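Local coordinates for protein enoyl-CoA hydratase (Bacillus halodurans, PDB 3LKE) that is named an enoyl-CoA hydratase and probably acts on acyl-CoA thioesters, like other members of the crotonase superfamily, at residues S35-E38 / A39-G43; G65-L68 / E69-L72; A214-K217 / L218-K222; E237-A240 / L241-T245. All coordinates share one frame; numbering follows the deposited sequence.

Contact 1 (S35-E38 / A39-G43); sequences SLLE and AIRAG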
loop_
_atom_site.group_PDB
_atom_site.type_symbol
_atom_site.label_atom_id
_atom_site.label_comp_id
_atom_site.label_asym_id
_atom_site.label_seq_id
_atom_site.Cartn_x
_atom_site.Cartn_y
_atom_site.Cartn_z
ATOM N N SER A 35 9.039 -24.980 -20.227
ATOM C CA SER A 35 10.480 -24.793 -20.307
ATOM C C SER A 35 10.907 -23.637 -19.415
ATOM O O SER A 35 11.963 -23.669 -18.773
ATOM C CB SER A 35 10.889 -24.532 -21.756
ATOM O OG SER A 35 10.597 -25.668 -22.562
ATOM N N LEU A 36 10.067 -22.612 -19.374
ATOM C CA LEU A 36 10.332 -21.466 -18.528
ATOM C C LEU A 36 10.336 -21.876 -17.059
ATOM O O LEU A 36 11.245 -21.517 -16.313
ATOM C CB LEU A 36 9.294 -20.378 -18.789
ATOM C CG LEU A 36 9.395 -19.142 -17.902
ATOM C CD1 LEU A 36 10.756 -18.468 -18.030
ATOM C CD2 LEU A 36 8.282 -18.180 -18.255
ATOM N N LEU A 37 9.328 -22.636 -16.650
ATOM C CA LEU A 37 9.237 -23.095 -15.266
ATOM C C LEU A 37 10.497 -23.866 -14.879
ATOM O O LEU A 37 11.087 -23.642 -13.815
ATOM C CB LEU A 37 8.004 -23.978 -15.082
ATOM C CG LEU A 37 7.759 -24.538 -13.681
ATOM C CD1 LEU A 37 7.705 -23.419 -12.633
ATOM C CD2 LEU A 37 6.468 -25.334 -13.685
ATOM N N GLU A 38 10.912 -24.767 -15.766
ATOM C CA GLU A 38 12.080 -25.604 -15.536
ATOM C C GLU A 38 13.339 -24.760 -15.339
ATOM O O GLU A 38 14.169 -25.049 -14.476
ATOM C CB GLU A 38 12.243 -26.556 -16.726
ATOM C CG GLU A 38 13.384 -27.546 -16.624
ATOM C CD GLU A 38 13.528 -28.386 -17.886
ATOM O OE1 GLU A 38 14.591 -29.026 -18.056
ATOM O OE2 GLU A 38 12.584 -28.399 -18.710
ATOM N N ALA A 39 13.465 -23.700 -16.130
ATOM C CA ALA A 39 14.601 -22.798 -16.039
ATOM C C ALA A 39 14.575 -22.014 -14.727
ATOM O O ALA A 39 15.602 -21.838 -14.074
ATOM C CB ALA A 39 14.612 -21.842 -17.230
ATOM N N ILE A 40 13.390 -21.543 -14.350
ATOM C CA ILE A 40 13.231 -20.774 -13.117
ATOM C C ILE A 40 13.614 -21.605 -11.895
ATOM O O ILE A 40 14.348 -21.143 -11.018
ATOM C CB ILE A 40 11.780 -20.273 -12.954
ATOM C CG1 ILE A 40 11.469 -19.203 -14.005
ATOM C CG2 ILE A 40 11.565 -19.730 -11.547
ATOM C CD1 ILE A 40 9.984 -18.917 -14.181
ATOM N N ARG A 41 13.098 -22.825 -11.841
ATOM C CA ARG A 41 13.383 -23.737 -10.735
ATOM C C ARG A 41 14.868 -24.070 -10.644
ATOM O O ARG A 41 15.444 -24.092 -9.553
ATOM C CB ARG A 41 12.559 -25.018 -10.883
ATOM C CG ARG A 41 11.081 -24.824 -10.573
ATOM C CD ARG A 41 10.254 -26.052 -10.921
ATOM N NE ARG A 41 8.911 -25.934 -10.367
ATOM C CZ ARG A 41 7.860 -26.642 -10.763
ATOM N NH1 ARG A 41 7.982 -27.535 -11.738
ATOM N NH2 ARG A 41 6.677 -26.447 -10.184
ATOM N N ALA A 42 15.481 -24.336 -11.792
ATOM C CA ALA A 42 16.903 -24.650 -11.837
ATOM C C ALA A 42 17.734 -23.497 -11.279
ATOM O O ALA A 42 18.713 -23.716 -10.563
ATOM C CB ALA A 42 17.330 -24.988 -13.258
ATOM N N GLY A 43 17.342 -22.267 -11.607
ATOM C CA GLY A 43 18.014 -21.092 -11.087
ATOM C C GLY A 43 17.821 -20.935 -9.588
ATOM O O GLY A 43 18.758 -20.569 -8.879
#

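Contact 2 (G65-L68 / E69-L72); sequences GPRL and EDLL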
loop_
_atom_site.group_PDB
_atom_site.type_symbol
_atom_site.label_atom_id
_atom_site.label_comp_id
_atom_site.label_asym_id
_atom_site.label_seq_id
_atom_site.Cartn_x
_atom_site.Cartn_y
_atom_site.Cartn_z
ATOM N N GLY A 65 2.553 -12.181 -24.974
ATOM C CA GLY A 65 1.603 -12.691 -23.993
ATOM C C GLY A 65 0.852 -13.882 -24.565
ATOM O O GLY A 65 1.203 -14.372 -25.634
ATOM N N PRO A 66 -0.191 -14.349 -23.863
ATOM C CA PRO A 66 -1.007 -15.438 -24.410
ATOM C C PRO A 66 -1.634 -15.003 -25.732
ATOM O O PRO A 66 -2.264 -13.947 -25.782
ATOM C CB PRO A 66 -2.092 -15.633 -23.344
ATOM C CG PRO A 66 -1.526 -15.027 -22.093
ATOM C CD PRO A 66 -0.680 -13.887 -22.552
ATOM N N ARG A 67 -1.453 -15.793 -26.786
ATOM C CA ARG A 67 -1.920 -15.411 -28.118
ATOM C C ARG A 67 -3.437 -15.494 -28.235
ATOM O O ARG A 67 -4.043 -16.444 -27.756
ATOM C CB ARG A 67 -1.293 -16.309 -29.190
ATOM C CG ARG A 67 0.221 -16.180 -29.324
ATOM C CD ARG A 67 0.612 -16.083 -30.787
ATOM N NE ARG A 67 0.186 -14.802 -31.347
ATOM C CZ ARG A 67 0.989 -13.755 -31.526
ATOM N NH1 ARG A 67 2.274 -13.836 -31.209
ATOM N NH2 ARG A 67 0.508 -12.627 -32.034
ATOM N N LEU A 68 -4.037 -14.500 -28.881
ATOM C CA LEU A 68 -5.475 -14.501 -29.134
ATOM C C LEU A 68 -5.932 -15.835 -29.721
ATOM O O LEU A 68 -6.873 -16.456 -29.225
ATOM C CB LEU A 68 -5.835 -13.376 -30.102
ATOM C CG LEU A 68 -6.564 -12.144 -29.558
ATOM C CD1 LEU A 68 -6.282 -11.909 -28.080
ATOM C CD2 LEU A 68 -6.226 -10.914 -30.393
ATOM N N GLU A 69 -5.257 -16.268 -30.779
ATOM C CA GLU A 69 -5.620 -17.502 -31.467
ATOM C C GLU A 69 -5.619 -18.696 -30.519
ATOM O O GLU A 69 -6.477 -19.588 -30.616
ATOM C CB GLU A 69 -4.668 -17.765 -32.644
ATOM C CG GLU A 69 -4.706 -16.695 -33.728
ATOM C CD GLU A 69 -4.092 -15.371 -33.287
ATOM O OE1 GLU A 69 -3.257 -15.367 -32.356
ATOM O OE2 GLU A 69 -4.443 -14.326 -33.878
ATOM N N ASP A 70 -4.652 -18.720 -29.609
ATOM C CA ASP A 70 -4.580 -19.801 -28.632
ATOM C C ASP A 70 -5.720 -19.688 -27.614
ATOM O O ASP A 70 -6.337 -20.690 -27.246
ATOM C CB ASP A 70 -3.218 -19.817 -27.940
ATOM C CG ASP A 70 -2.106 -20.264 -28.869
ATOM O OD1 ASP A 70 -2.383 -21.111 -29.743
ATOM O OD2 ASP A 70 -0.966 -19.773 -28.734
ATOM N N LEU A 71 -6.004 -18.467 -27.170
ATOM C CA LEU A 71 -7.138 -18.250 -26.275
ATOM C C LEU A 71 -8.442 -18.653 -26.961
ATOM O O LEU A 71 -9.319 -19.250 -26.338
ATOM C CB LEU A 71 -7.212 -16.792 -25.816
ATOM C CG LEU A 71 -6.005 -16.301 -25.013
ATOM C CD1 LEU A 71 -6.013 -14.785 -24.929
ATOM C CD2 LEU A 71 -5.957 -16.933 -23.630
ATOM N N LEU A 72 -8.561 -18.337 -28.246
ATOM C CA LEU A 72 -9.737 -18.728 -29.018
ATOM C C LEU A 72 -9.911 -20.243 -29.033
ATOM O O LEU A 72 -11.033 -20.748 -28.962
ATOM C CB LEU A 72 -9.648 -18.190 -30.443
ATOM C CG LEU A 72 -10.819 -18.532 -31.363
ATOM C CD1 LEU A 72 -12.163 -18.259 -30.682
ATOM C CD2 LEU A 72 -10.702 -17.757 -32.667
#

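Contact 3 (A214-K217 / L218-K222); sequences ATKK and LLKGK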
loop_
_atom_site.group_PDB
_atom_site.type_symbol
_atom_site.label_atom_id
_atom_site.label_comp_id
_atom_site.label_asym_id
_atom_site.label_seq_id
_atom_site.Cartn_x
_atom_site.Cartn_y
_atom_site.Cartn_z
ATOM N N ALA A 214 17.358 -14.245 3.103
ATOM C CA ALA A 214 16.676 -13.930 4.365
ATOM C C ALA A 214 15.909 -12.623 4.241
ATOM O O ALA A 214 14.785 -12.495 4.744
ATOM C CB ALA A 214 17.684 -13.824 5.508
ATOM N N THR A 215 16.533 -11.655 3.582
ATOM C CA THR A 215 15.947 -10.327 3.407
ATOM C C THR A 215 14.664 -10.419 2.588
ATOM O O THR A 215 13.632 -9.855 2.955
ATOM C CB THR A 215 16.948 -9.361 2.742
ATOM O OG1 THR A 215 18.060 -9.143 3.616
ATOM C CG2 THR A 215 16.292 -8.012 2.434
ATOM N N LYS A 216 14.725 -11.142 1.470
ATOM C CA LYS A 216 13.535 -11.329 0.652
ATOM C C LYS A 216 12.420 -12.043 1.412
ATOM O O LYS A 216 11.254 -11.650 1.344
ATOM C CB LYS A 216 13.891 -12.064 -0.650
ATOM C CG LYS A 216 14.723 -11.216 -1.578
ATOM C CD LYS A 216 14.878 -11.913 -2.942
ATOM C CE LYS A 216 13.535 -12.030 -3.653
ATOM N NZ LYS A 216 13.755 -12.366 -5.108
ATOM N N LYS A 217 12.783 -13.088 2.148
ATOM C CA LYS A 217 11.815 -13.859 2.915
ATOM C C LYS A 217 11.091 -12.961 3.928
ATOM O O LYS A 217 9.860 -13.015 4.066
ATOM C CB LYS A 217 12.538 -15.008 3.627
ATOM C CG LYS A 217 11.644 -15.934 4.440
ATOM C CD LYS A 217 12.496 -16.864 5.307
ATOM C CE LYS A 217 11.635 -17.723 6.222
ATOM N NZ LYS A 217 12.451 -18.670 7.036
ATOM N N LEU A 218 11.855 -12.128 4.621
ATOM C CA LEU A 218 11.264 -11.228 5.619
ATOM C C LEU A 218 10.349 -10.204 4.956
ATOM O O LEU A 218 9.213 -9.986 5.386
ATOM C CB LEU A 218 12.354 -10.523 6.422
ATOM C CG LEU A 218 13.100 -11.420 7.415
ATOM C CD1 LEU A 218 14.377 -10.756 7.842
ATOM C CD2 LEU A 218 12.220 -11.761 8.621
ATOM N N LEU A 219 10.832 -9.589 3.889
ATOM C CA LEU A 219 10.058 -8.540 3.230
ATOM C C LEU A 219 8.719 -9.049 2.712
ATOM O O LEU A 219 7.697 -8.350 2.779
ATOM C CB LEU A 219 10.864 -7.929 2.087
ATOM C CG LEU A 219 12.065 -7.062 2.466
ATOM C CD1 LEU A 219 12.821 -6.685 1.214
ATOM C CD2 LEU A 219 11.659 -5.791 3.222
ATOM N N LYS A 220 8.724 -10.270 2.186
ATOM C CA LYS A 220 7.516 -10.853 1.625
ATOM C C LYS A 220 6.530 -11.347 2.675
ATOM O O LYS A 220 5.335 -11.371 2.432
ATOM C CB LYS A 220 7.871 -11.979 0.659
ATOM C CG LYS A 220 8.491 -11.455 -0.616
ATOM C CD LYS A 220 9.209 -12.564 -1.403
ATOM C CE LYS A 220 9.877 -11.996 -2.643
ATOM N NZ LYS A 220 8.874 -11.578 -3.656
ATOM N N GLY A 221 7.036 -11.756 3.832
ATOM C CA GLY A 221 6.155 -12.193 4.901
ATOM C C GLY A 221 5.241 -13.301 4.418
ATOM O O GLY A 221 5.708 -14.338 3.941
ATOM N N LYS A 222 3.933 -13.069 4.514
ATOM C CA LYS A 222 2.931 -14.062 4.139
ATOM C C LYS A 222 2.438 -13.914 2.698
ATOM O O LYS A 222 1.512 -14.611 2.279
ATOM C CB LYS A 222 1.735 -13.968 5.090
ATOM C CG LYS A 222 2.101 -14.201 6.541
ATOM C CD LYS A 222 2.673 -15.599 6.732
ATOM C CE LYS A 222 3.255 -15.777 8.132
ATOM N NZ LYS A 222 2.241 -15.505 9.193
#

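Contact 4 (E237-A240 / L241-T245); sequences ELVA and LFKQT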
loop_
_atom_site.group_PDB
_atom_site.type_symbol
_atom_site.label_atom_id
_atom_site.label_comp_id
_atom_site.label_asym_id
_atom_site.label_seq_id
_atom_site.Cartn_x
_atom_site.Cartn_y
_atom_site.Cartn_z
ATOM N N GLU A 237 -12.021 -18.215 -11.884
ATOM C CA GLU A 237 -12.814 -17.162 -12.516
ATOM C C GLU A 237 -12.642 -17.172 -14.028
ATOM O O GLU A 237 -13.596 -16.962 -14.768
ATOM C CB GLU A 237 -12.458 -15.768 -11.975
ATOM C CG GLU A 237 -12.727 -15.561 -10.484
ATOM C CD GLU A 237 -14.206 -15.652 -10.106
ATOM O OE1 GLU A 237 -15.085 -15.406 -10.964
ATOM O OE2 GLU A 237 -14.481 -15.953 -8.925
ATOM N N LEU A 238 -11.417 -17.394 -14.491
ATOM C CA LEU A 238 -11.163 -17.374 -15.927
ATOM C C LEU A 238 -11.805 -18.587 -16.600
ATOM O O LEU A 238 -12.352 -18.478 -17.690
ATOM C CB LEU A 238 -9.659 -17.348 -16.218
ATOM C CG LEU A 238 -9.310 -16.986 -17.663
ATOM C CD1 LEU A 238 -9.814 -15.590 -17.999
ATOM C CD2 LEU A 238 -7.811 -17.093 -17.920
ATOM N N VAL A 239 -11.742 -19.732 -15.936
ATOM C CA VAL A 239 -12.299 -20.962 -16.501
ATOM C C VAL A 239 -13.805 -20.824 -16.642
ATOM O O VAL A 239 -14.398 -21.271 -17.631
ATOM C CB VAL A 239 -11.975 -22.188 -15.629
ATOM C CG1 VAL A 239 -12.877 -23.380 -16.015
ATOM C CG2 VAL A 239 -10.506 -22.561 -15.758
ATOM N N ALA A 240 -14.419 -20.196 -15.644
ATOM C CA ALA A 240 -15.857 -19.974 -15.648
ATOM C C ALA A 240 -16.248 -19.030 -16.783
ATOM O O ALA A 240 -17.276 -19.204 -17.416
ATOM C CB ALA A 240 -16.317 -19.423 -14.294
ATOM N N LEU A 241 -15.423 -18.021 -17.047
ATOM C CA LEU A 241 -15.746 -17.078 -18.110
ATOM C C LEU A 241 -15.557 -17.702 -19.504
ATOM O O LEU A 241 -16.271 -17.362 -20.449
ATOM C CB LEU A 241 -14.902 -15.806 -17.971
ATOM C CG LEU A 241 -15.353 -14.817 -16.901
ATOM C CD1 LEU A 241 -14.226 -13.830 -16.574
ATOM C CD2 LEU A 241 -16.614 -14.075 -17.351
ATOM N N PHE A 242 -14.593 -18.605 -19.628
ATOM C CA PHE A 242 -14.311 -19.224 -20.929
ATOM C C PHE A 242 -15.390 -20.236 -21.336
ATOM O O PHE A 242 -15.368 -20.766 -22.448
ATOM C CB PHE A 242 -12.925 -19.865 -20.941
ATOM C CG PHE A 242 -11.863 -18.969 -21.494
ATOM C CD1 PHE A 242 -11.462 -17.841 -20.797
ATOM C CD2 PHE A 242 -11.263 -19.248 -22.716
ATOM C CE1 PHE A 242 -10.493 -17.007 -21.301
ATOM C CE2 PHE A 242 -10.287 -18.411 -23.233
ATOM C CZ PHE A 242 -9.899 -17.291 -22.526
ATOM N N LYS A 243 -16.341 -20.476 -20.436
ATOM C CA LYS A 243 -17.479 -21.351 -20.722
ATOM C C LYS A 243 -18.654 -20.544 -21.261
ATOM O O LYS A 243 -19.659 -21.107 -21.696
ATOM C CB LYS A 243 -17.924 -22.088 -19.457
ATOM C CG LYS A 243 -16.899 -23.054 -18.898
ATOM C CD LYS A 243 -17.490 -23.841 -17.737
ATOM C CE LYS A 243 -16.459 -24.774 -17.119
ATOM N NZ LYS A 243 -16.993 -25.499 -15.927
ATOM N N GLN A 244 -18.530 -19.221 -21.214
ATOM C CA GLN A 244 -19.606 -18.333 -21.643
ATOM C C GLN A 244 -19.397 -17.940 -23.104
ATOM O O GLN A 244 -18.286 -17.609 -23.510
ATOM C CB GLN A 244 -19.683 -17.104 -20.719
ATOM C CG GLN A 244 -19.980 -17.483 -19.266
ATOM C CD GLN A 244 -19.884 -16.324 -18.272
ATOM O OE1 GLN A 244 -20.347 -15.206 -18.528
ATOM N NE2 GLN A 244 -19.296 -16.600 -17.115
ATOM N N THR A 245 -20.461 -17.990 -23.897
ATOM C CA THR A 245 -20.343 -17.764 -25.336
ATOM C C THR A 245 -19.808 -16.380 -25.713
ATOM O O THR A 245 -19.237 -16.209 -26.791
ATOM C CB THR A 245 -21.686 -17.999 -26.065
ATOM O OG1 THR A 245 -22.644 -17.024 -25.641
ATOM C CG2 THR A 245 -22.209 -19.389 -25.767
#

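Contact 1 (S35-E38 / A39-G43)
Leu37 turns CG opposite its backbone N (chi1 -180°), while Arg41, one helical turn later, holds CG beside its own N (chi1 -73°) and then runs extended as far as NE; together these torsions lay the arginine's flat end across the leucine's branched tip. Leu37 CD2 lies 3.2 Å above the plane of the Arg41 guanidinium, displaced toward the rim, and its nearest atom there is Arg41 NH1 at 3.3 Å. The other methyl, Leu37 CD1, approaches Arg41 NE at 3.6 Å, which means that both branches of the leucine meet the group. The charge is answered elsewhere: Arg41 NE forms a salt bridge with Glu96 on helix 81-98, where Leu37 also packs against Cys93. With an alanine in place of Arg41, Glu96 would probably lose its charged mate and the Leu37 methyls the planar group that lies against them. Toward the sheet, Leu36 CG meets Ile40 CD1 at 3.8 Å, and both side chains, with Ala39 between them in sequence, touch Ile17 of strand 14-19. Regular i to i+4 bonding supports these pairs, and Arg41 N to Leu37 O is nearly straight (2.9 Å, N-H...O 170°). The arrangement is that of an amphipathic connecting helix, here helix 30-45, which links strands 14-19 and 51-56 in a beta-alpha-beta unit of the crotonase fold.

Contact 2 (G65-L68 / E69-L72)
Leu71 folds back over the residues that lead into its helix, and this is the close side of the contact: Leu71 CG rests 3.4 Å from Arg67 O, the same oxygen that accepts the Leu71 N-H at 2.9 Å in a well-aligned bond (166°). Two apolar approaches flank it at looser range, Pro66 CB to Leu71 CD2 at 4.1 Å and Leu68 CD1 to Leu71 CD1 at 4.3 Å. Since Leu71 also packs on Met141, Leu251 and Phe242, an alanine here would probably open a gap between the helix start and these neighbours, and take from Pro66 CB the Leu71 methyl beside it. The other side is polar and less tightly held. Arg67 and Glu69 run alongside each other in the same direction, and Glu69 OE1 stands at the edge of the guanidinium, in its plane, but Arg67 NE and Glu69 OE1 are 3.6 Å apart, a long salt bridge. Arg67 NH1 has a firmer partner in the backbone oxygen of Lys24, whose amino group in turn makes a salt bridge with Asp70; Asp70 OD2 meets Arg67 only through carbon, at 3.5 Å from Arg67 CB. With Arg67 as N-cap, this is the N-terminal turn of helix 68-76, entered from a loop that in many crotonase relatives gives an oxyanion-hole N-H, a role that Pro66 after Gly65, lacking an N-H, cannot fill.

Contact 3 (A214-K217 / L218-K222)
Ala214 begins the series by accepting the N-H of Leu218, whose CG lies 3.3 Å from Ala214 O, so that the leucine's branch point sits beside the carbonyl that its own backbone bonds. Thr215 repeats the pattern with Leu219: Leu219 CG comes within 3.2 Å of Thr215 O, and the methyl Thr215 CG2 meets Leu219 CD1 at 3.9 Å, the two side chains running alongside in one direction. The hydroxyl is turned to a different partner, Ala211 O, which leaves the methyl for the leucine. At Lys216 the pairing is between lysines. The two chains lie side by side, with Lys216 CE 3.8 Å from Lys220 CE. Lys216 NZ and Lys220 NZ nevertheless diverge to 5.2 Å; the bend of Lys220 at chi4 (-70°) swings its NZ away from Lys216. Each amino group is held separately, Lys216 by Asp124 and backbone oxygens that include Lys102 O, Lys220 by Phe98 O and a cation-pi contact with the Phe98 ring. Such partners probably offset much of the mutual repulsion. Lys217 extends outward to a salt bridge with Glu237 of the second subunit, while its carbonyl takes the N-H of Gly221 (3.1 Å). Gly221, with positive phi (55°), then breaks the helical path. This is the C-terminal end of helix 209-220, set against a neighbouring subunit in the trimeric assembly known from crotonase-family enzymes.

Contact 4 (E237-A240 / L241-T245)
Leu241, Ala240 and Leu238 contribute most to this contact, each in a different way. Leu241 lies back along the preceding turn: its N-H bonds to Glu237 O at 3.1 Å, and its CG rests 3.5 Å from the same Glu237 O. Its side chain reaches Ser144 and also Tyr208 of the third subunit, while Glu237 makes a salt bridge to Lys217 of that subunit. Ala240 works through its carbonyl. Two donors approach Ala240 O, the backbone Lys243 N at 3.4 Å and the amide Gln244 NE2 at 3.3 Å, and both bonds are weak, so the oxygen is shared rather than firmly gripped. The other end of that amide, Gln244 OE1, is hydrogen-bonded to Tyr208 of the third subunit, which probably helps to fix the rotation of the amide. Leu238 supplies the apolar part. With CG set opposite its backbone N (chi1 -166°), it lies alongside Phe242, and Leu238 CD1 meets the ring at CE1, 3.7 Å away. The ring is also met at its edge, where Phe242 CD1 is 3.3 Å from Leu238 O, an oxygen lying near the ring plane that also accepts the Phe242 N-H. Ile143 touches both side chains. A type I beta turn from Leu241 to Gln244, with Gln244 N bonded to Leu241 O at 3.0 Å, completes the change of direction. Together these features make up a helix C terminus running into a turn, where helix 223-241 passes to helix 245-253 beside a neighbouring subunit of the trimer.

All four contacts are local, each closing no more than a turn or so of its own backbone; they follow in series along the chain, and none nests within or crosses another. Contact 1 lies in the crossover helix 30-45 beside the sheet. Contact 2 comes next, at the loop that enters helix 68-76. Much later, contact 3 ends helix 209-220, and contact 4 ends the following helix, 223-241. Contacts 2 and 4 meet directly, with Leu71 O 3.4 Å from Phe242 CE2, tying the early helix to the C-terminal region. Contacts 3 and 4, with centres 35 Å apart within one chain, are instead joined between subunits by Lys217 and Glu237.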